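Local coordinates for amidohydrolase (Pseudomonas aeruginosa, PDB 2I5G), which probably acts as a metal-dependent dipeptidase of the membrane dipeptidase (M19) family, whose members share a TIM-barrel fold, at residues Val43-Phe47 / Gln48-Asn52; Gln93-His96 / Ala97-Asp100; His256-Phe259 / Glu260-His264. The protein carries 2 engineered substitutions. All coordinates share one frame; numbering follows the deposited sequence.

Contact 1: residues Val43-Phe47 / Gln48-Asn52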
ATOM      1  N   VAL A  43     -13.461   1.947  -5.614  1.00 19.07           N
ATOM      2  CA  VAL A  43     -12.555   3.096  -5.557  1.00 21.02           C
ATOM      3  C   VAL A  43     -11.628   3.029  -4.337  1.00 22.16           C
ATOM      4  O   VAL A  43     -10.413   3.142  -4.480  1.00 24.61           O
ATOM      5  CB  VAL A  43     -13.337   4.456  -5.608  1.00  5.06           C
ATOM      6  CG1 VAL A  43     -14.665   4.306  -4.964  1.00  6.00           C
ATOM      7  CG2 VAL A  43     -12.543   5.568  -4.934  1.00  3.64           C
ATOM      8  N   TRP A  44     -12.185   2.833  -3.147  1.00 12.92           N
ATOM      9  CA  TRP A  44     -11.369   2.731  -1.937  1.00 13.50           C
ATOM     10  C   TRP A  44     -11.430   1.307  -1.370  1.00 15.45           C
ATOM     11  O   TRP A  44     -10.539   0.886  -0.631  1.00 17.33           O
ATOM     12  CB  TRP A  44     -11.857   3.713  -0.860  1.00  5.98           C
ATOM     13  CG  TRP A  44     -11.534   5.180  -1.087  1.00  6.80           C
ATOM     14  CD1 TRP A  44     -12.412   6.226  -1.027  1.00  6.72           C
ATOM     15  CD2 TRP A  44     -10.245   5.761  -1.345  1.00  7.95           C
ATOM     16  NE1 TRP A  44     -11.756   7.415  -1.227  1.00  5.62           N
ATOM     17  CE2 TRP A  44     -10.426   7.162  -1.425  1.00  7.61           C
ATOM     18  CE3 TRP A  44      -8.954   5.236  -1.517  1.00 10.35           C
ATOM     19  CZ2 TRP A  44      -9.366   8.045  -1.669  1.00  8.07           C
ATOM     20  CZ3 TRP A  44      -7.901   6.113  -1.758  1.00  8.36           C
ATOM     21  CH2 TRP A  44      -8.117   7.504  -1.832  1.00  9.90           C
ATOM     22  N   GLU A  45     -12.477   0.571  -1.734  1.00 12.64           N
ATOM     23  CA  GLU A  45     -12.699  -0.793  -1.247  1.00 13.60           C
ATOM     24  C   GLU A  45     -11.632  -1.862  -1.501  1.00 13.27           C
ATOM     25  O   GLU A  45     -10.928  -1.839  -2.509  1.00 12.74           O
ATOM     26  CB  GLU A  45     -14.047  -1.309  -1.764  1.00 31.43           C
ATOM     27  CG  GLU A  45     -14.496  -0.702  -3.082  1.00 33.37           C
ATOM     28  CD  GLU A  45     -15.398   0.504  -2.894  1.00 33.14           C
ATOM     29  OE1 GLU A  45     -16.516   0.341  -2.362  1.00 32.56           O
ATOM     30  OE2 GLU A  45     -14.990   1.616  -3.282  1.00 35.44           O
ATOM     31  N   GLY A  46     -11.533  -2.805  -0.565  1.00 23.98           N
ATOM     32  CA  GLY A  46     -10.577  -3.892  -0.687  1.00 22.74           C
ATOM     33  C   GLY A  46     -11.192  -5.015  -1.502  1.00 22.93           C
ATOM     34  O   GLY A  46     -12.187  -4.795  -2.194  1.00 24.49           O
ATOM     35  N   PHE A  47     -10.624  -6.217  -1.416  1.00 16.45           N
ATOM     36  CA  PHE A  47     -11.132  -7.366  -2.173  1.00 15.75           C
ATOM     37  C   PHE A  47     -12.616  -7.674  -1.954  1.00 14.70           C
ATOM     38  O   PHE A  47     -13.453  -7.355  -2.797  1.00 15.78           O
ATOM     39  CB  PHE A  47     -10.314  -8.626  -1.857  1.00 13.70           C
ATOM     40  CG  PHE A  47     -10.792  -9.855  -2.582  1.00 11.90           C
ATOM     41  CD1 PHE A  47     -10.635  -9.973  -3.961  1.00 11.70           C
ATOM     42  CD2 PHE A  47     -11.432 -10.880  -1.894  1.00 10.75           C
ATOM     43  CE1 PHE A  47     -11.110 -11.090  -4.644  1.00 10.07           C
ATOM     44  CE2 PHE A  47     -11.911 -12.000  -2.566  1.00 10.29           C
ATOM     45  CZ  PHE A  47     -11.749 -12.104  -3.946  1.00 11.49           C
ATOM     46  N   GLN A  48     -12.943  -8.294  -0.825  1.00  6.66           N
ATOM     47  CA  GLN A  48     -14.327  -8.654  -0.540  1.00  7.95           C
ATOM     48  C   GLN A  48     -15.343  -7.520  -0.685  1.00  8.05           C
ATOM     49  O   GLN A  48     -16.448  -7.744  -1.174  1.00  9.22           O
ATOM     50  CB  GLN A  48     -14.445  -9.288   0.857  1.00  7.64           C
ATOM     51  CG  GLN A  48     -15.841  -9.853   1.173  1.00  7.59           C
ATOM     52  CD  GLN A  48     -15.805 -11.046   2.121  1.00  6.49           C
ATOM     53  OE1 GLN A  48     -14.750 -11.423   2.613  1.00  7.48           O
ATOM     54  NE2 GLN A  48     -16.963 -11.643   2.374  1.00  4.61           N
ATOM     55  N   ALA A  49     -14.997  -6.308  -0.271  1.00 15.23           N
ATOM     56  CA  ALA A  49     -15.957  -5.215  -0.407  1.00 16.12           C
ATOM     57  C   ALA A  49     -16.199  -4.940  -1.891  1.00 16.23           C
ATOM     58  O   ALA A  49     -17.306  -4.583  -2.286  1.00 17.16           O
ATOM     59  CB  ALA A  49     -15.454  -3.948   0.308  1.00  4.06           C
ATOM     60  N   THR A  50     -15.163  -5.113  -2.710  1.00 10.67           N
ATOM     61  CA  THR A  50     -15.300  -4.900  -4.147  1.00  9.70           C
ATOM     62  C   THR A  50     -16.177  -6.009  -4.727  1.00  9.79           C
ATOM     63  O   THR A  50     -17.053  -5.756  -5.561  1.00  9.66           O
ATOM     64  CB  THR A  50     -13.916  -4.899  -4.859  1.00 13.47           C
ATOM     65  OG1 THR A  50     -13.177  -3.730  -4.470  1.00 10.08           O
ATOM     66  CG2 THR A  50     -14.087  -4.912  -6.376  1.00 10.90           C
ATOM     67  N   VAL A  51     -15.935  -7.239  -4.281  1.00  9.66           N
ATOM     68  CA  VAL A  51     -16.715  -8.385  -4.737  1.00  9.18           C
ATOM     69  C   VAL A  51     -18.192  -8.119  -4.448  1.00  9.35           C
ATOM     70  O   VAL A  51     -19.062  -8.434  -5.257  1.00 10.06           O
ATOM     71  CB  VAL A  51     -16.273  -9.685  -4.010  1.00  4.00           C
ATOM     72  CG1 VAL A  51     -17.213 -10.830  -4.340  1.00  1.14           C
ATOM     73  CG2 VAL A  51     -14.856 -10.040  -4.416  1.00  3.94           C
ATOM     74  N   ASN A  52     -18.469  -7.525  -3.294  1.00  6.02           N
ATOM     75  CA  ASN A  52     -19.843  -7.221  -2.912  1.00  8.05           C
ATOM     76  C   ASN A  52     -20.509  -6.263  -3.891  1.00  7.38           C
ATOM     77  O   ASN A  52     -21.688  -6.425  -4.235  1.00  6.10           O
ATOM     78  CB  ASN A  52     -19.879  -6.625  -1.507  1.00 17.90           C
ATOM     79  CG  ASN A  52     -19.678  -7.668  -0.430  1.00 21.35           C
ATOM     80  OD1 ASN A  52     -19.471  -7.337   0.738  1.00 24.96           O
ATOM     81  ND2 ASN A  52     -19.748  -8.938  -0.814  1.00 21.21           N
TER

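Contact 2: residues Gln93-His96 / Ala97-Asp100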
ATOM      1  N   GLN A  93     -11.433   1.860 -10.044  1.00 11.12           N
ATOM      2  CA  GLN A  93     -10.673   3.088 -10.123  1.00 11.88           C
ATOM      3  C   GLN A  93      -9.511   2.993  -9.142  1.00 12.20           C
ATOM      4  O   GLN A  93      -8.898   3.992  -8.771  1.00 13.38           O
ATOM      5  CB  GLN A  93     -11.560   4.293  -9.823  1.00 18.07           C
ATOM      6  CG  GLN A  93     -12.419   4.697 -11.007  1.00 20.55           C
ATOM      7  CD  GLN A  93     -12.719   6.186 -11.038  1.00 24.51           C
ATOM      8  OE1 GLN A  93     -11.802   7.020 -11.047  1.00 25.76           O
ATOM      9  NE2 GLN A  93     -14.005   6.529 -11.064  1.00 24.98           N
ATOM     10  N   ASN A  94      -9.207   1.766  -8.731  1.00 16.66           N
ATOM     11  CA  ASN A  94      -8.114   1.526  -7.799  1.00 16.51           C
ATOM     12  C   ASN A  94      -7.672   0.069  -7.888  1.00 16.56           C
ATOM     13  O   ASN A  94      -8.501  -0.832  -7.984  1.00 16.81           O
ATOM     14  CB  ASN A  94      -8.563   1.830  -6.369  1.00 17.68           C
ATOM     15  CG  ASN A  94      -7.398   2.079  -5.429  1.00 18.61           C
ATOM     16  OD1 ASN A  94      -6.289   1.597  -5.651  1.00 20.68           O
ATOM     17  ND2 ASN A  94      -7.650   2.826  -4.363  1.00 20.46           N
ATOM     18  N   ALA A  95      -6.364  -0.157  -7.857  1.00  9.45           N
ATOM     19  CA  ALA A  95      -5.829  -1.511  -7.910  1.00  8.87           C
ATOM     20  C   ALA A  95      -5.866  -2.127  -6.514  1.00  9.89           C
ATOM     21  O   ALA A  95      -5.569  -3.309  -6.341  1.00  8.91           O
ATOM     22  CB  ALA A  95      -4.402  -1.485  -8.421  1.00  5.72           C
ATOM     23  N   HIS A  96      -6.246  -1.320  -5.526  1.00 10.93           N
ATOM     24  CA  HIS A  96      -6.303  -1.765  -4.140  1.00 12.08           C
ATOM     25  C   HIS A  96      -7.183  -2.993  -3.924  1.00 12.86           C
ATOM     26  O   HIS A  96      -6.964  -3.763  -2.980  1.00 13.29           O
ATOM     27  CB  HIS A  96      -6.772  -0.624  -3.240  1.00 32.32           C
ATOM     28  CG  HIS A  96      -6.705  -0.949  -1.780  1.00 36.44           C
ATOM     29  ND1 HIS A  96      -5.531  -1.315  -1.154  1.00 36.73           N
ATOM     30  CD2 HIS A  96      -7.670  -0.996  -0.830  1.00 37.26           C
ATOM     31  CE1 HIS A  96      -5.777  -1.575   0.118  1.00 38.56           C
ATOM     32  NE2 HIS A  96      -7.067  -1.389   0.340  1.00 38.97           N
ATOM     33  N   ALA A  97      -8.171  -3.179  -4.798  1.00 20.75           N
ATOM     34  CA  ALA A  97      -9.077  -4.322  -4.715  1.00 18.94           C
ATOM     35  C   ALA A  97      -8.307  -5.637  -4.835  1.00 19.00           C
ATOM     36  O   ALA A  97      -8.765  -6.674  -4.346  1.00 20.80           O
ATOM     37  CB  ALA A  97     -10.115  -4.234  -5.806  1.00 15.52           C
ATOM     38  N   PHE A  98      -7.149  -5.595  -5.493  1.00  9.99           N
ATOM     39  CA  PHE A  98      -6.308  -6.783  -5.646  1.00  8.41           C
ATOM     40  C   PHE A  98      -5.567  -7.053  -4.341  1.00 10.00           C
ATOM     41  O   PHE A  98      -4.965  -8.116  -4.169  1.00 11.18           O
ATOM     42  CB  PHE A  98      -5.238  -6.589  -6.725  1.00  6.68           C
ATOM     43  CG  PHE A  98      -5.774  -6.309  -8.093  1.00  3.60           C
ATOM     44  CD1 PHE A  98      -6.843  -7.034  -8.605  1.00  1.70           C
ATOM     45  CD2 PHE A  98      -5.157  -5.352  -8.901  1.00  1.98           C
ATOM     46  CE1 PHE A  98      -7.287  -6.814  -9.905  1.00  2.16           C
ATOM     47  CE2 PHE A  98      -5.589  -5.123 -10.201  1.00  1.70           C
ATOM     48  CZ  PHE A  98      -6.654  -5.854 -10.705  1.00  5.34           C
ATOM     49  N   GLU A  99      -5.597  -6.085  -3.430  1.00  8.98           N
ATOM     50  CA  GLU A  99      -4.887  -6.213  -2.164  1.00 10.87           C
ATOM     51  C   GLU A  99      -3.424  -6.602  -2.440  1.00  9.38           C
ATOM     52  O   GLU A  99      -2.734  -5.903  -3.191  1.00  7.95           O
ATOM     53  CB  GLU A  99      -5.595  -7.229  -1.259  1.00 19.60           C
ATOM     54  CG  GLU A  99      -6.933  -6.696  -0.730  1.00 26.89           C
ATOM     55  CD  GLU A  99      -7.638  -7.624   0.263  1.00 31.06           C
ATOM     56  OE1 GLU A  99      -8.712  -7.224   0.772  1.00 33.07           O
ATOM     57  OE2 GLU A  99      -7.131  -8.738   0.533  1.00 31.26           O
ATOM     58  N   ASP A 100      -2.939  -7.696  -1.860  1.00 10.65           N
ATOM     59  CA  ASP A 100      -1.552  -8.098  -2.097  1.00 10.01           C
ATOM     60  C   ASP A 100      -1.462  -9.401  -2.872  1.00  9.78           C
ATOM     61  O   ASP A 100      -0.426 -10.060  -2.895  1.00  9.75           O
ATOM     62  CB  ASP A 100      -0.803  -8.246  -0.778  1.00 11.49           C
ATOM     63  CG  ASP A 100      -1.395  -9.317   0.104  1.00 13.14           C
ATOM     64  OD1 ASP A 100      -0.729  -9.713   1.084  1.00 13.68           O
ATOM     65  OD2 ASP A 100      -2.531  -9.754  -0.178  1.00 15.46           O
TER
HETATM   66  O   HOH W   1      -3.167  -3.845  -4.524  1.00  9.17           O

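Contact 3: residues His256-Phe259 / Glu260-His264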
ATOM      1  N   HIS A 256     -23.993  14.362  -1.235  1.00 13.46           N
ATOM      2  CA  HIS A 256     -22.955  14.896  -0.352  1.00 13.77           C
ATOM      3  C   HIS A 256     -21.994  13.862   0.232  1.00 12.64           C
ATOM      4  O   HIS A 256     -20.779  14.015   0.144  1.00 11.15           O
ATOM      5  CB  HIS A 256     -23.622  15.668   0.795  1.00 40.43           C
ATOM      6  CG  HIS A 256     -22.672  16.503   1.595  1.00 42.97           C
ATOM      7  ND1 HIS A 256     -22.029  17.605   1.071  1.00 44.58           N
ATOM      8  CD2 HIS A 256     -22.242  16.387   2.873  1.00 43.97           C
ATOM      9  CE1 HIS A 256     -21.242  18.131   1.993  1.00 45.57           C
ATOM     10  NE2 HIS A 256     -21.353  17.410   3.095  1.00 45.05           N
ATOM     11  N   ASP A 257     -22.544  12.823   0.848  1.00  8.40           N
ATOM     12  CA  ASP A 257     -21.734  11.774   1.451  1.00  8.29           C
ATOM     13  C   ASP A 257     -20.765  11.173   0.431  1.00  7.88           C
ATOM     14  O   ASP A 257     -19.604  10.903   0.753  1.00  5.95           O
ATOM     15  CB  ASP A 257     -22.646  10.673   2.017  1.00 27.68           C
ATOM     16  CG  ASP A 257     -23.462  11.142   3.220  1.00 30.92           C
ATOM     17  OD1 ASP A 257     -23.796  12.342   3.291  1.00 36.24           O
ATOM     18  OD2 ASP A 257     -23.785  10.306   4.091  1.00 30.43           O
ATOM     19  N   PHE A 258     -21.250  10.974  -0.794  1.00 20.48           N
ATOM     20  CA  PHE A 258     -20.458  10.395  -1.880  1.00 19.73           C
ATOM     21  C   PHE A 258     -19.245  11.233  -2.263  1.00 20.36           C
ATOM     22  O   PHE A 258     -18.168  10.693  -2.506  1.00 20.14           O
ATOM     23  CB  PHE A 258     -21.337  10.198  -3.114  1.00 13.11           C
ATOM     24  CG  PHE A 258     -20.596   9.684  -4.325  1.00 11.57           C
ATOM     25  CD1 PHE A 258     -20.250   8.344  -4.430  1.00  9.31           C
ATOM     26  CD2 PHE A 258     -20.277  10.541  -5.379  1.00 10.73           C
ATOM     27  CE1 PHE A 258     -19.598   7.863  -5.575  1.00  8.88           C
ATOM     28  CE2 PHE A 258     -19.626  10.069  -6.524  1.00  8.51           C
ATOM     29  CZ  PHE A 258     -19.288   8.730  -6.621  1.00  8.34           C
ATOM     30  N   PHE A 259     -19.420  12.549  -2.337  1.00 14.28           N
ATOM     31  CA  PHE A 259     -18.315  13.425  -2.698  1.00 13.46           C
ATOM     32  C   PHE A 259     -17.291  13.558  -1.586  1.00 13.11           C
ATOM     33  O   PHE A 259     -16.086  13.578  -1.847  1.00 13.78           O
ATOM     34  CB  PHE A 259     -18.844  14.793  -3.138  1.00 13.07           C
ATOM     35  CG  PHE A 259     -19.449  14.770  -4.509  1.00 12.65           C
ATOM     36  CD1 PHE A 259     -18.650  14.550  -5.623  1.00 12.95           C
ATOM     37  CD2 PHE A 259     -20.826  14.864  -4.681  1.00 12.28           C
ATOM     38  CE1 PHE A 259     -19.215  14.412  -6.895  1.00 13.96           C
ATOM     39  CE2 PHE A 259     -21.401  14.729  -5.940  1.00 11.71           C
ATOM     40  CZ  PHE A 259     -20.594  14.501  -7.053  1.00 13.62           C
ATOM     41  N   GLU A 260     -17.759  13.630  -0.345  1.00 19.36           N
ATOM     42  CA  GLU A 260     -16.847  13.729   0.791  1.00 20.56           C
ATOM     43  C   GLU A 260     -15.998  12.463   0.844  1.00 18.76           C
ATOM     44  O   GLU A 260     -14.825  12.494   1.215  1.00 17.78           O
ATOM     45  CB  GLU A 260     -17.637  13.892   2.094  1.00 26.68           C
ATOM     46  CG  GLU A 260     -18.333  15.238   2.209  1.00 30.12           C
ATOM     47  CD  GLU A 260     -17.345  16.394   2.208  1.00 32.60           C
ATOM     48  OE1 GLU A 260     -16.604  16.546   3.206  1.00 34.08           O
ATOM     49  OE2 GLU A 260     -17.302  17.143   1.208  1.00 33.18           O
ATOM     50  N   TRP A 261     -16.615  11.356   0.447  1.00 17.04           N
ATOM     51  CA  TRP A 261     -15.981  10.044   0.420  1.00 17.21           C
ATOM     52  C   TRP A 261     -14.882   9.993  -0.637  1.00 17.45           C
ATOM     53  O   TRP A 261     -13.853   9.339  -0.466  1.00 18.51           O
ATOM     54  CB  TRP A 261     -17.044   8.993   0.112  1.00 17.62           C
ATOM     55  CG  TRP A 261     -16.539   7.607   0.102  1.00 17.92           C
ATOM     56  CD1 TRP A 261     -15.991   6.925   1.150  1.00 19.56           C
ATOM     57  CD2 TRP A 261     -16.587   6.693  -0.994  1.00 17.02           C
ATOM     58  NE1 TRP A 261     -15.702   5.636   0.775  1.00 18.71           N
ATOM     59  CE2 TRP A 261     -16.058   5.466  -0.536  1.00 17.55           C
ATOM     60  CE3 TRP A 261     -17.030   6.788  -2.318  1.00 17.36           C
ATOM     61  CZ2 TRP A 261     -15.963   4.338  -1.356  1.00 18.78           C
ATOM     62  CZ3 TRP A 261     -16.936   5.663  -3.136  1.00 17.45           C
ATOM     63  CH2 TRP A 261     -16.408   4.456  -2.647  1.00 18.19           C
ATOM     64  N   LEU A 262     -15.118  10.686  -1.738  1.00 12.45           N
ATOM     65  CA  LEU A 262     -14.167  10.741  -2.825  1.00 12.92           C
ATOM     66  C   LEU A 262     -13.033  11.721  -2.498  1.00 13.59           C
ATOM     67  O   LEU A 262     -11.925  11.578  -3.000  1.00 13.45           O
ATOM     68  CB  LEU A 262     -14.888  11.183  -4.105  1.00  8.08           C
ATOM     69  CG  LEU A 262     -15.116  10.186  -5.251  1.00  8.31           C
ATOM     70  CD1 LEU A 262     -15.619   8.861  -4.740  1.00  5.05           C
ATOM     71  CD2 LEU A 262     -16.107  10.785  -6.236  1.00  4.86           C
ATOM     72  N   THR A 263     -13.295  12.702  -1.639  1.00 19.56           N
ATOM     73  CA  THR A 263     -12.276  13.701  -1.327  1.00 20.75           C
ATOM     74  C   THR A 263     -11.389  13.506  -0.095  1.00 20.69           C
ATOM     75  O   THR A 263     -10.447  14.281   0.121  1.00 20.85           O
ATOM     76  CB  THR A 263     -12.904  15.096  -1.263  1.00 23.07           C
ATOM     77  OG1 THR A 263     -14.049  15.066  -0.402  1.00 26.19           O
ATOM     78  CG2 THR A 263     -13.324  15.543  -2.657  1.00 22.66           C
ATOM     79  N   HIS A 264     -11.676  12.493   0.715  1.00  8.80           N
ATOM     80  CA  HIS A 264     -10.847  12.227   1.886  1.00  7.86           C
ATOM     81  C   HIS A 264     -10.085  10.929   1.638  1.00  8.12           C
ATOM     82  O   HIS A 264     -10.654   9.964   1.129  1.00  7.84           O
ATOM     83  CB  HIS A 264     -11.703  12.099   3.150  1.00 19.99           C
ATOM     84  CG  HIS A 264     -12.318  13.387   3.605  1.00 22.07           C
ATOM     85  ND1 HIS A 264     -13.375  13.983   2.950  1.00 23.82           N
ATOM     86  CD2 HIS A 264     -12.014  14.200   4.644  1.00 22.39           C
ATOM     87  CE1 HIS A 264     -13.696  15.107   3.567  1.00 25.28           C
ATOM     88  NE2 HIS A 264     -12.885  15.261   4.598  1.00 23.91           N
TER

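Contact 1: residues Val43-Phe47 / Gln48-Asn52
F47 turns its CG opposite its own backbone N (chi1 179°), and V51 puts CG1 opposite its backbone N (chi1 172°), which leaves CG2 beside that N; the CG2 methyl therefore comes down on the phenyl face one helical turn away. V51 CG2 sits 3.9 Å from the centroid of the F47 ring, nearly above it but shifted toward the CZ rim, a CH-pi contact. The backbone closes the same turn, V51 N reaching F47 O at 2.9 Å with the N-H almost straight (161°). G46 is the N-cap of helix 47-63, the helix that follows barrel strand 36-40 in this TIM-barrel family, so these are the bonds of its first turn. The carbonyl of G46 is gripped twice by one residue: T50 OG1 donates to G46 O at 2.7 Å and T50 N at 3.0 Å, from opposite faces of the carbonyl plane. S42 OG also bonds the T50 hydroxyl. Just before the cap, E45 CB rests 3.6 Å from A49 CB, and the E45 chain bends back so that OE2 accepts from both V43 N and W44 N, again from opposite faces. Its OE1 takes N53 ND2, further along the helix.

Contact 2: residues Gln93-His96 / Ala97-Asp100
A short 3-10 turn, in which A95 and H96 pass their carbonyls to F98 and E99, sits in the loop that leaves barrel strand 86-92 and runs on to helix 103-110. An Asx turn leads into it: N94 OD1 accepts from H96 N at 2.9 Å, the donor standing well above the amide plane. Two successive i to i+3 bonds then wind the chain, F98 N to A95 O at 2.9 Å and E99 N to H96 O at 2.7 Å. In both, the N-H arrives from above the carbonyl plane, with the C=O...N angle at H96 O closed down to 119°. F98 carries the apolar side of the turn. Its CG points opposite its carbonyl carbon (chi1 -60°), which brings the ring back beside the start of the turn, with CD2 4.0 Å from A95 CB and 3.3 Å from A95 O. Beyond the turn that ring packs on Y104, V105 and F108 of helix 103-110. E99 takes a positive phi (52°), where the 3-10 winding gives way to loop. A water bridges A95 O, at 3.1 Å, and E99 O, at 2.5 Å, the latter short and not to be read closely. Two polar side chains reach partners beyond the turn: N94 ND2 bonds V43 O, and the E99 chain extends to bring OE1 to F47 N at the start of helix 47-63. A95 O thus serves both F98 N and the water. An acidic group beside a helix N terminus would be expected to interact well with the helix dipole, and the E99 carboxylate is probably stabilised in its charged form there.

Contact 3: residues His256-Phe259 / Glu260-His264
F259 O is the polar atom that most of the last helical turn gathers round: T263 N donates to it at 2.9 Å, L262 N adds a weak bond, and the T263 hydroxyl oxygen OG1 also lies 2.9 Å from F259 O. The turns before it close regularly, E260 N on H256 O almost straight (168°), then W261 N on D257 O and L262 N on F258 O. Two side-chain pairs run along the helix at i to i+4 spacing. In the first, F258 holds CG opposite its backbone N (chi1 176°), which carries the ring forward to L262. There L262 CD2 touches F258 CE2 at 3.6 Å, while CD1 stands over one face of the ring, toward its rim. W261 crosses F258 at a slant, its CE3 4.2 Å from F258 CD1. In the second pair, E260 CG lies over one face of the H256 imidazole, 4.1 Å from its centroid, and the bent chain sets the carboxylate nearly parallel to the ring, 7° apart. That carboxylate makes its salt bridge with R271. At the far end the H264 ring turns back, ND1 donating to E260 O at 2.7 Å with the carbonyl oxygen close to the ring plane. The i to i+4 pairing is ordinary alpha-helical geometry, here in the short helix 256-263 that follows strand 244-246 of the probable TIM barrel.

From the N terminus, contact 1 comes first, where the loop after strand 36-40 turns into helix 47-63. Contact 2 follows in the loop after strand 86-92, and contact 3 much later on helix 256-263. The three run in series, each within its own short piece of chain, so none encloses or crosses another. Contacts 1 and 2 touch directly, joining loops that leave two paired barrel strands, with T50 OG1 packed on A97 CB. Contact 1 also meets contact 3: W44 NE1 bonds W261 O at 2.9 Å and the two indoles meet edge to face. Contacts 2 and 3 stay about 7 Å apart at their nearest atoms, whereas residues 43-52 touch both.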